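Local structure of probable quinone reductase Qor (NADPH:quinone reductase) (Zeta-crystallin homolog protein) (4RVS) at residues 4-9 against 57-62; 38-43 against 311-316; 61-66 against 89-94. The protein probably catalyses the transfer of electrons from NADPH to quinones, as a zinc-independent member of the medium-chain dehydrogenase/reductase family. All coordinates share one frame; numbering follows the deposited sequence.

Overall arrangement
All three contacts cluster in what is, as in other medium-chain reductases, the GroES-like catalytic domain, with centres 13 to 14 Å apart. Contacts 1 and 3 share Gly61 and Ser62, in the short loop between strand 58-59 and strand 64-71. Contact 2 touches both, through Ile60 CD1 packed on His313 CE1 at 3.8 Å and through Gly39 N, probably hydrogen-bonded to Glu63 O at 3.0 Å. Phe42 of contact 2 is an NADPH-binding residue, though no cofactor is bound to this chain here. The side chain of Ala91 in contact 3 lies about 6 Å from that of NADPH-binding Leu270, and Ile60 of contact 1 about 9 Å from Tyr46, side chain to side chain.

Contact 1 (4-9 against 57-62); sequences AIEVTE and PFVIGS
Pro57, which follows a cis peptide bond, opens the contact by laying its ring alongside Thr8, with CB 3.9 Å from Thr8 OG1; its CA also makes a CA-H...O contact with Val7 O. Phe58 comes next and pairs with Val7 through two backbone hydrogen bonds. Val7 N to Phe58 O is short at 2.8 Å and almost straight (176° at the hydrogen), while Phe58 N returns a bond to Val7 O. With CG set between its own backbone N and carbonyl carbon (chi1 63°), the Phe58 side chain runs beside Val7 and takes Val7 CB over one ring face, 4.0 Å from the centroid. Val59 turns to the other side of the sheet, shared with Glu6, and both its methyls touch Ala4 CB, each at 4.1 Å. At Ile60 the backbone N donates a hydrogen bond to Ile5 O at 3.2 Å; the CG2 methyls of Ile60 and Ile5 meet at 3.8 Å, and Tyr97 packs on both residues. The alternation of hydrogen-bonded Val7-Phe58 and non-hydrogen-bonded Glu6-Val59 is that of antiparallel pairing, here between central strand 2-7 and outer strand 58-59 of a three-stranded sheet.

Contact 2 (38-43 against 311-316); sequences IGVNFI and RAHQDL
Strand 38-40 and helix 311-316 run roughly the same way, their axes 37° apart and 10.5 Å from each other at closest approach, with Val40 facing Ala312 and Phe42 facing Leu316. This is helix-on-sheet packing in the GroES-like fold: helix 309-317 lies against strand 37-40 and its neighbour 324-328, whose Leu327 touches both Val40 and Ala312. No hydrogen bond crosses between the two segments. Leu316 contributes the largest share of the contact, and its CG, anti to the backbone N (chi1 -176°), is directed at the strand. From there CD2 runs on toward the strand, 4.0 Å from Val40 CG1, and settles on the backbone of Asn41, 3.7 Å from its carbonyl C. Val40 CG1 also approaches the His313 ring obliquely, at CD2. That imidazole is buried, and both its nitrogens have partners beyond the segments: NE2 bonds to the hydroxyl of Tyr97 and ND1 to Arg48 NH1, which together fix the turn of the ring. Asn41 sits at the N-cap of helix 42-49, its OD1 taking the backbone N of Asp44. Phe42, seen to bind NADPH in this protein, has Arg319 and Tyr46 of the same site close by. Its ring receives Leu316 CG over one face, 4.2 Å from the centroid and 17° off the normal, while Phe42 CZ lies 3.5 Å from Leu316 O.

Contact 3 (61-66 against 89-94); sequences GSEVCG and VSASAN
Ser90, whose backbone pairs with Val64 across the contact, has its buried hydroxyl gripped by two partners: OG accepts Ser92 N at 3.0 Å, forming an ST turn, and is also hydrogen-bonded to Leu107 O. In the pairing itself, Val64 N bonds to Ser90 O and Ser90 N to Val64 O, both at 3.0 Å, with each donor nearly in line with the carbonyl it meets. Val64-Ser90 is thus a hydrogen-bonded antiparallel pair and Cys65-Val89 the non-hydrogen-bonded one next to it, where strands 64-71 and 87-90 run side by side in the mixed sheet of the GroES-like fold. Past Ser90, segment 89-94 leaves the sheet through the ST turn. Beyond it Ser62 O accepts the backbone N-H of Ala93 at 3.0 Å, coming in at 128° to the C=O bond and tilted out of the carbonyl plane. Round this bond the two loops close together: Ala93 CB lies 3.4 Å from Ser62 O, and Ser62 CA makes a CA-H...O contact with Ala93 O. A chi1 of 64° sets Val64 CG1 in the gap between backbone N and carbonyl carbon, from where it packs on Ala93 CB at 3.8 Å, with Cys101 beside both. Cys65 CB and Val89 CG2 meet at 4.2 Å on the opposite face, toward helix 117-137. Glu63 CG brushes Ala91 CB at 4.1 Å, and its carboxylate OE1 accepts a weak hydrogen bond from Asn41 ND2.

Contact 1 (4-9 against 57-62)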
loop_
_atom_site.group_PDB
_atom_site.type_symbol
_atom_site.label_atom_id
_atom_site.label_comp_id
_atom_site.label_asym_id
_atom_site.label_seq_id
_atom_site.Cartn_x
_atom_site.Cartn_y
_atom_site.Cartn_z
ATOM N N ALA A 4 26.234 -27.604 -24.475
ATOM C CA ALA A 4 25.263 -26.555 -24.161
ATOM C C ALA A 4 24.064 -26.673 -25.084
ATOM O O ALA A 4 24.114 -27.384 -26.085
ATOM C CB ALA A 4 25.895 -25.183 -24.306
ATOM N N ILE A 5 22.995 -25.954 -24.751
ATOM C CA ILE A 5 21.818 -25.879 -25.614
ATOM C C ILE A 5 21.762 -24.456 -26.131
ATOM O O ILE A 5 21.578 -23.511 -25.344
ATOM C CB ILE A 5 20.510 -26.188 -24.837
ATOM C CG1 ILE A 5 20.543 -27.595 -24.236
ATOM C CG2 ILE A 5 19.283 -26.007 -25.737
ATOM C CD1 ILE A 5 20.727 -28.715 -25.273
ATOM N N GLU A 6 21.953 -24.284 -27.438
ATOM C CA GLU A 6 22.095 -22.944 -28.010
ATOM C C GLU A 6 20.966 -22.645 -28.983
ATOM O O GLU A 6 20.561 -23.511 -29.761
ATOM C CB GLU A 6 23.452 -22.816 -28.718
ATOM C CG GLU A 6 23.807 -21.398 -29.192
ATOM C CD GLU A 6 25.245 -21.319 -29.691
ATOM O OE1 GLU A 6 25.612 -22.181 -30.513
ATOM O OE2 GLU A 6 25.996 -20.417 -29.252
ATOM N N VAL A 7 20.465 -21.415 -28.929
ATOM C CA VAL A 7 19.415 -20.946 -29.823
ATOM C C VAL A 7 20.018 -19.912 -30.759
ATOM O O VAL A 7 20.518 -18.882 -30.312
ATOM C CB VAL A 7 18.272 -20.297 -29.031
ATOM C CG1 VAL A 7 17.240 -19.693 -29.973
ATOM C CG2 VAL A 7 17.611 -21.329 -28.138
ATOM N N THR A 8 19.990 -20.199 -32.057
ATOM C CA THR A 8 20.524 -19.274 -33.055
ATOM C C THR A 8 19.382 -18.577 -33.797
ATOM O O THR A 8 19.546 -17.459 -34.299
ATOM C CB THR A 8 21.469 -20.010 -34.022
ATOM O OG1 THR A 8 22.581 -20.509 -33.270
ATOM C CG2 THR A 8 21.988 -19.085 -35.133
ATOM N N GLU A 9 18.227 -19.238 -33.839
ATOM C CA GLU A 9 16.998 -18.644 -34.358
ATOM C C GLU A 9 15.868 -18.923 -33.372
ATOM O O GLU A 9 15.814 -19.998 -32.773
ATOM C CB GLU A 9 16.657 -19.213 -35.746
ATOM C CG GLU A 9 16.623 -20.736 -35.806
ATOM C CD GLU A 9 17.919 -21.312 -36.321
ATOM O OE1 GLU A 9 18.324 -22.398 -35.857
ATOM O OE2 GLU A 9 18.527 -20.665 -37.198
ATOM N N PRO A 57 23.099 -15.369 -31.226
ATOM C CA PRO A 57 22.709 -16.609 -30.564
ATOM C C PRO A 57 22.830 -16.439 -29.064
ATOM O O PRO A 57 23.517 -15.523 -28.590
ATOM C CB PRO A 57 23.786 -17.595 -31.023
ATOM C CG PRO A 57 24.415 -16.958 -32.241
ATOM C CD PRO A 57 24.380 -15.512 -31.938
ATOM N N PHE A 58 22.161 -17.305 -28.318
ATOM C CA PHE A 58 22.340 -17.333 -26.874
ATOM C C PHE A 58 22.222 -18.771 -26.411
ATOM O O PHE A 58 21.589 -19.592 -27.071
ATOM C CB PHE A 58 21.328 -16.422 -26.155
ATOM C CG PHE A 58 19.872 -16.829 -26.344
ATOM C CD1 PHE A 58 19.245 -17.690 -25.441
ATOM C CD2 PHE A 58 19.130 -16.323 -27.406
ATOM C CE1 PHE A 58 17.906 -18.055 -25.611
ATOM C CE2 PHE A 58 17.800 -16.677 -27.588
ATOM C CZ PHE A 58 17.181 -17.540 -26.693
ATOM N N VAL A 59 22.866 -19.082 -25.294
ATOM C CA VAL A 59 22.628 -20.348 -24.626
ATOM C C VAL A 59 21.457 -20.084 -23.689
ATOM O O VAL A 59 21.471 -19.112 -22.933
ATOM C CB VAL A 59 23.885 -20.834 -23.872
ATOM C CG1 VAL A 59 23.554 -22.050 -22.993
ATOM C CG2 VAL A 59 24.991 -21.179 -24.878
ATOM N N ILE A 60 20.429 -20.923 -23.779
ATOM C CA ILE A 60 19.152 -20.676 -23.100
ATOM C C ILE A 60 19.217 -20.982 -21.595
ATOM O O ILE A 60 20.071 -21.764 -21.153
ATOM C CB ILE A 60 18.019 -21.476 -23.809
ATOM C CG1 ILE A 60 16.630 -21.131 -23.256
ATOM C CG2 ILE A 60 18.272 -22.968 -23.729
ATOM C CD1 ILE A 60 15.493 -21.530 -24.199
ATOM N N GLY A 61 18.347 -20.338 -20.807
ATOM C CA GLY A 61 18.165 -20.692 -19.401
ATOM C C GLY A 61 18.817 -19.732 -18.421
ATOM O O GLY A 61 19.887 -19.196 -18.702
ATOM N N SER A 62 18.186 -19.522 -17.267
ATOM C CA SER A 62 18.728 -18.598 -16.273
ATOM C C SER A 62 18.772 -19.198 -14.874
ATOM O O SER A 62 19.288 -18.572 -13.952
ATOM C CB SER A 62 17.906 -17.308 -16.237
ATOM O OG SER A 62 16.548 -17.589 -15.930
#

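Contact 2 (38-43 against 311-316)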
loop_
_atom_site.group_PDB
_atom_site.type_symbol
_atom_site.label_atom_id
_atom_site.label_comp_id
_atom_site.label_asym_id
_atom_site.label_seq_id
_atom_site.Cartn_x
_atom_site.Cartn_y
_atom_site.Cartn_z
ATOM N N ILE A 38 19.630 -27.885 -13.540
ATOM C CA ILE A 38 19.225 -26.728 -14.335
ATOM C C ILE A 38 17.707 -26.620 -14.351
ATOM O O ILE A 38 17.011 -27.593 -14.640
ATOM C CB ILE A 38 19.769 -26.847 -15.786
ATOM C CG1 ILE A 38 21.296 -26.919 -15.755
ATOM C CG2 ILE A 38 19.321 -25.657 -16.649
ATOM C CD1 ILE A 38 21.916 -27.599 -16.981
ATOM N N GLY A 39 17.187 -25.439 -14.030
ATOM C CA GLY A 39 15.748 -25.245 -14.014
ATOM C C GLY A 39 15.183 -25.114 -15.413
ATOM O O GLY A 39 15.799 -24.498 -16.284
ATOM N N VAL A 40 14.018 -25.711 -15.636
ATOM C CA VAL A 40 13.297 -25.547 -16.897
ATOM C C VAL A 40 11.974 -24.850 -16.582
ATOM O O VAL A 40 11.183 -25.351 -15.786
ATOM C CB VAL A 40 13.016 -26.891 -17.572
ATOM C CG1 VAL A 40 12.214 -26.681 -18.838
ATOM C CG2 VAL A 40 14.322 -27.601 -17.904
ATOM N N ASN A 41 11.738 -23.695 -17.194
ATOM C CA ASN A 41 10.559 -22.899 -16.858
ATOM C C ASN A 41 9.937 -22.240 -18.083
ATOM O O ASN A 41 10.540 -22.190 -19.157
ATOM C CB ASN A 41 10.919 -21.844 -15.810
ATOM C CG ASN A 41 12.064 -20.949 -16.257
ATOM O OD1 ASN A 41 11.874 -20.033 -17.060
ATOM N ND2 ASN A 41 13.263 -21.216 -15.746
ATOM N N PHE A 42 8.720 -21.739 -17.930
ATOM C CA PHE A 42 8.023 -21.164 -19.073
ATOM C C PHE A 42 8.703 -19.934 -19.651
ATOM O O PHE A 42 8.632 -19.698 -20.859
ATOM C CB PHE A 42 6.568 -20.869 -18.715
ATOM C CG PHE A 42 5.661 -22.017 -18.977
ATOM C CD1 PHE A 42 5.216 -22.271 -20.262
ATOM C CD2 PHE A 42 5.270 -22.861 -17.952
ATOM C CE1 PHE A 42 4.387 -23.339 -20.521
ATOM C CE2 PHE A 42 4.438 -23.930 -18.202
ATOM C CZ PHE A 42 3.995 -24.168 -19.489
ATOM N N ILE A 43 9.370 -19.157 -18.802
ATOM C CA ILE A 43 10.099 -17.990 -19.273
ATOM C C ILE A 43 11.163 -18.398 -20.302
ATOM O O ILE A 43 11.423 -17.662 -21.259
ATOM C CB ILE A 43 10.745 -17.209 -18.108
ATOM C CG1 ILE A 43 9.670 -16.731 -17.125
ATOM C CG2 ILE A 43 11.584 -16.039 -18.631
ATOM C CD1 ILE A 43 8.546 -15.955 -17.778
ATOM N N ARG A 311 12.985 -32.218 -25.597
ATOM C CA ARG A 311 11.899 -33.023 -25.042
ATOM C C ARG A 311 11.324 -32.404 -23.764
ATOM O O ARG A 311 10.107 -32.436 -23.540
ATOM C CB ARG A 311 12.368 -34.460 -24.796
ATOM C CG ARG A 311 11.252 -35.392 -24.382
ATOM C CD ARG A 311 11.793 -36.735 -23.920
ATOM N NE ARG A 311 10.759 -37.493 -23.224
ATOM C CZ ARG A 311 10.998 -38.487 -22.377
ATOM N NH1 ARG A 311 12.247 -38.849 -22.107
ATOM N NH2 ARG A 311 9.986 -39.115 -21.793
ATOM N N ALA A 312 12.183 -31.822 -22.930
ATOM C CA ALA A 312 11.700 -31.153 -21.719
ATOM C C ALA A 312 10.761 -29.997 -22.069
ATOM O O ALA A 312 9.702 -29.837 -21.452
ATOM C CB ALA A 312 12.866 -30.662 -20.852
ATOM N N HIS A 313 11.149 -29.196 -23.061
ATOM C CA HIS A 313 10.300 -28.094 -23.522
ATOM C C HIS A 313 8.976 -28.575 -24.118
ATOM O O HIS A 313 7.937 -27.958 -23.896
ATOM C CB HIS A 313 11.046 -27.196 -24.516
ATOM C CG HIS A 313 11.895 -26.157 -23.862
ATOM N ND1 HIS A 313 12.005 -24.867 -24.340
ATOM C CD2 HIS A 313 12.672 -26.212 -22.752
ATOM C CE1 HIS A 313 12.813 -24.178 -23.558
ATOM N NE2 HIS A 313 13.227 -24.967 -22.583
ATOM N N GLN A 314 9.011 -29.663 -24.880
ATOM C CA GLN A 314 7.775 -30.232 -25.413
ATOM C C GLN A 314 6.859 -30.687 -24.286
ATOM O O GLN A 314 5.674 -30.358 -24.267
ATOM C CB GLN A 314 8.075 -31.403 -26.338
ATOM C CG GLN A 314 8.686 -31.000 -27.663
ATOM C CD GLN A 314 9.087 -32.201 -28.480
ATOM O OE1 GLN A 314 9.354 -33.267 -27.931
ATOM N NE2 GLN A 314 9.127 -32.042 -29.797
ATOM N N ASP A 315 7.414 -31.430 -23.335
ATOM C CA ASP A 315 6.624 -31.933 -22.216
ATOM C C ASP A 315 6.090 -30.786 -21.342
ATOM O O ASP A 315 4.953 -30.830 -20.863
ATOM C CB ASP A 315 7.437 -32.950 -21.399
ATOM C CG ASP A 315 7.770 -34.213 -22.202
ATOM O OD1 ASP A 315 7.167 -34.409 -23.280
ATOM O OD2 ASP A 315 8.624 -35.018 -21.754
ATOM N N LEU A 316 6.903 -29.748 -21.166
ATOM C CA LEU A 316 6.494 -28.566 -20.409
ATOM C C LEU A 316 5.311 -27.850 -21.076
ATOM O O LEU A 316 4.331 -27.497 -20.420
ATOM C CB LEU A 316 7.677 -27.598 -20.259
ATOM C CG LEU A 316 7.444 -26.353 -19.398
ATOM C CD1 LEU A 316 7.365 -26.717 -17.917
ATOM C CD2 LEU A 316 8.503 -25.287 -19.633
#

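Contact 3 (61-66 against 89-94)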
loop_
_atom_site.group_PDB
_atom_site.type_symbol
_atom_site.label_atom_id
_atom_site.label_comp_id
_atom_site.label_asym_id
_atom_site.label_seq_id
_atom_site.Cartn_x
_atom_site.Cartn_y
_atom_site.Cartn_z
ATOM N N GLY A 61 18.347 -20.338 -20.807
ATOM C CA GLY A 61 18.165 -20.692 -19.401
ATOM C C GLY A 61 18.817 -19.732 -18.421
ATOM O O GLY A 61 19.887 -19.196 -18.702
ATOM N N SER A 62 18.186 -19.522 -17.267
ATOM C CA SER A 62 18.728 -18.598 -16.273
ATOM C C SER A 62 18.772 -19.198 -14.874
ATOM O O SER A 62 19.288 -18.572 -13.952
ATOM C CB SER A 62 17.906 -17.308 -16.237
ATOM O OG SER A 62 16.548 -17.589 -15.930
ATOM N N GLU A 63 18.222 -20.399 -14.720
ATOM C CA GLU A 63 18.146 -21.029 -13.407
ATOM C C GLU A 63 19.121 -22.192 -13.272
ATOM O O GLU A 63 19.071 -23.157 -14.038
ATOM C CB GLU A 63 16.717 -21.508 -13.135
ATOM C CG GLU A 63 15.686 -20.401 -13.053
ATOM C CD GLU A 63 14.297 -20.951 -12.727
ATOM O OE1 GLU A 63 14.008 -22.106 -13.104
ATOM O OE2 GLU A 63 13.515 -20.243 -12.077
ATOM N N VAL A 64 20.005 -22.110 -12.287
ATOM C CA VAL A 64 21.026 -23.136 -12.133
ATOM C C VAL A 64 21.463 -23.272 -10.686
ATOM O O VAL A 64 21.528 -22.280 -9.943
ATOM C CB VAL A 64 22.264 -22.837 -13.011
ATOM C CG1 VAL A 64 22.957 -21.552 -12.563
ATOM C CG2 VAL A 64 23.249 -24.013 -12.959
ATOM N N CYS A 65 21.742 -24.507 -10.283
ATOM C CA CYS A 65 22.446 -24.764 -9.038
ATOM C C CYS A 65 23.686 -25.573 -9.379
ATOM O O CYS A 65 23.617 -26.528 -10.161
ATOM C CB CYS A 65 21.576 -25.560 -8.065
ATOM S SG CYS A 65 22.455 -26.000 -6.530
ATOM N N GLY A 66 24.817 -25.191 -8.801
ATOM C CA GLY A 66 26.051 -25.912 -9.041
ATOM C C GLY A 66 27.151 -25.402 -8.139
ATOM O O GLY A 66 26.886 -24.719 -7.154
ATOM N N VAL A 89 23.198 -21.124 -6.044
ATOM C CA VAL A 89 22.069 -21.140 -6.966
ATOM C C VAL A 89 21.756 -19.729 -7.439
ATOM O O VAL A 89 21.907 -18.768 -6.689
ATOM C CB VAL A 89 20.825 -21.781 -6.312
ATOM C CG1 VAL A 89 20.386 -20.980 -5.092
ATOM C CG2 VAL A 89 19.680 -21.910 -7.317
ATOM N N SER A 90 21.348 -19.596 -8.695
ATOM C CA SER A 90 20.961 -18.284 -9.216
ATOM C C SER A 90 19.816 -18.448 -10.186
ATOM O O SER A 90 19.700 -19.485 -10.847
ATOM C CB SER A 90 22.145 -17.600 -9.912
ATOM O OG SER A 90 21.784 -16.315 -10.422
ATOM N N ALA A 91 18.971 -17.423 -10.271
ATOM C CA ALA A 91 17.922 -17.371 -11.276
ATOM C C ALA A 91 18.233 -16.241 -12.259
ATOM O O ALA A 91 17.374 -15.822 -13.036
ATOM C CB ALA A 91 16.549 -17.174 -10.616
ATOM N N SER A 92 19.477 -15.763 -12.210
ATOM C CA SER A 92 19.960 -14.699 -13.084
ATOM C C SER A 92 21.197 -15.125 -13.854
ATOM O O SER A 92 22.033 -14.289 -14.206
ATOM C CB SER A 92 20.299 -13.447 -12.271
ATOM O OG SER A 92 19.165 -12.941 -11.605
ATOM N N ALA A 93 21.327 -16.424 -14.112
ATOM C CA ALA A 93 22.485 -16.925 -14.838
ATOM C C ALA A 93 22.373 -16.612 -16.330
ATOM O O ALA A 93 21.276 -16.459 -16.874
ATOM C CB ALA A 93 22.628 -18.428 -14.634
ATOM N N ASN A 94 23.519 -16.519 -16.989
ATOM C CA ASN A 94 23.524 -16.482 -18.436
ATOM C C ASN A 94 23.942 -17.844 -18.975
ATOM O O ASN A 94 25.019 -18.347 -18.650
ATOM C CB ASN A 94 24.457 -15.399 -18.968
ATOM C CG ASN A 94 24.391 -15.280 -20.486
ATOM O OD1 ASN A 94 25.023 -16.051 -21.209
ATOM N ND2 ASN A 94 23.614 -14.323 -20.972
#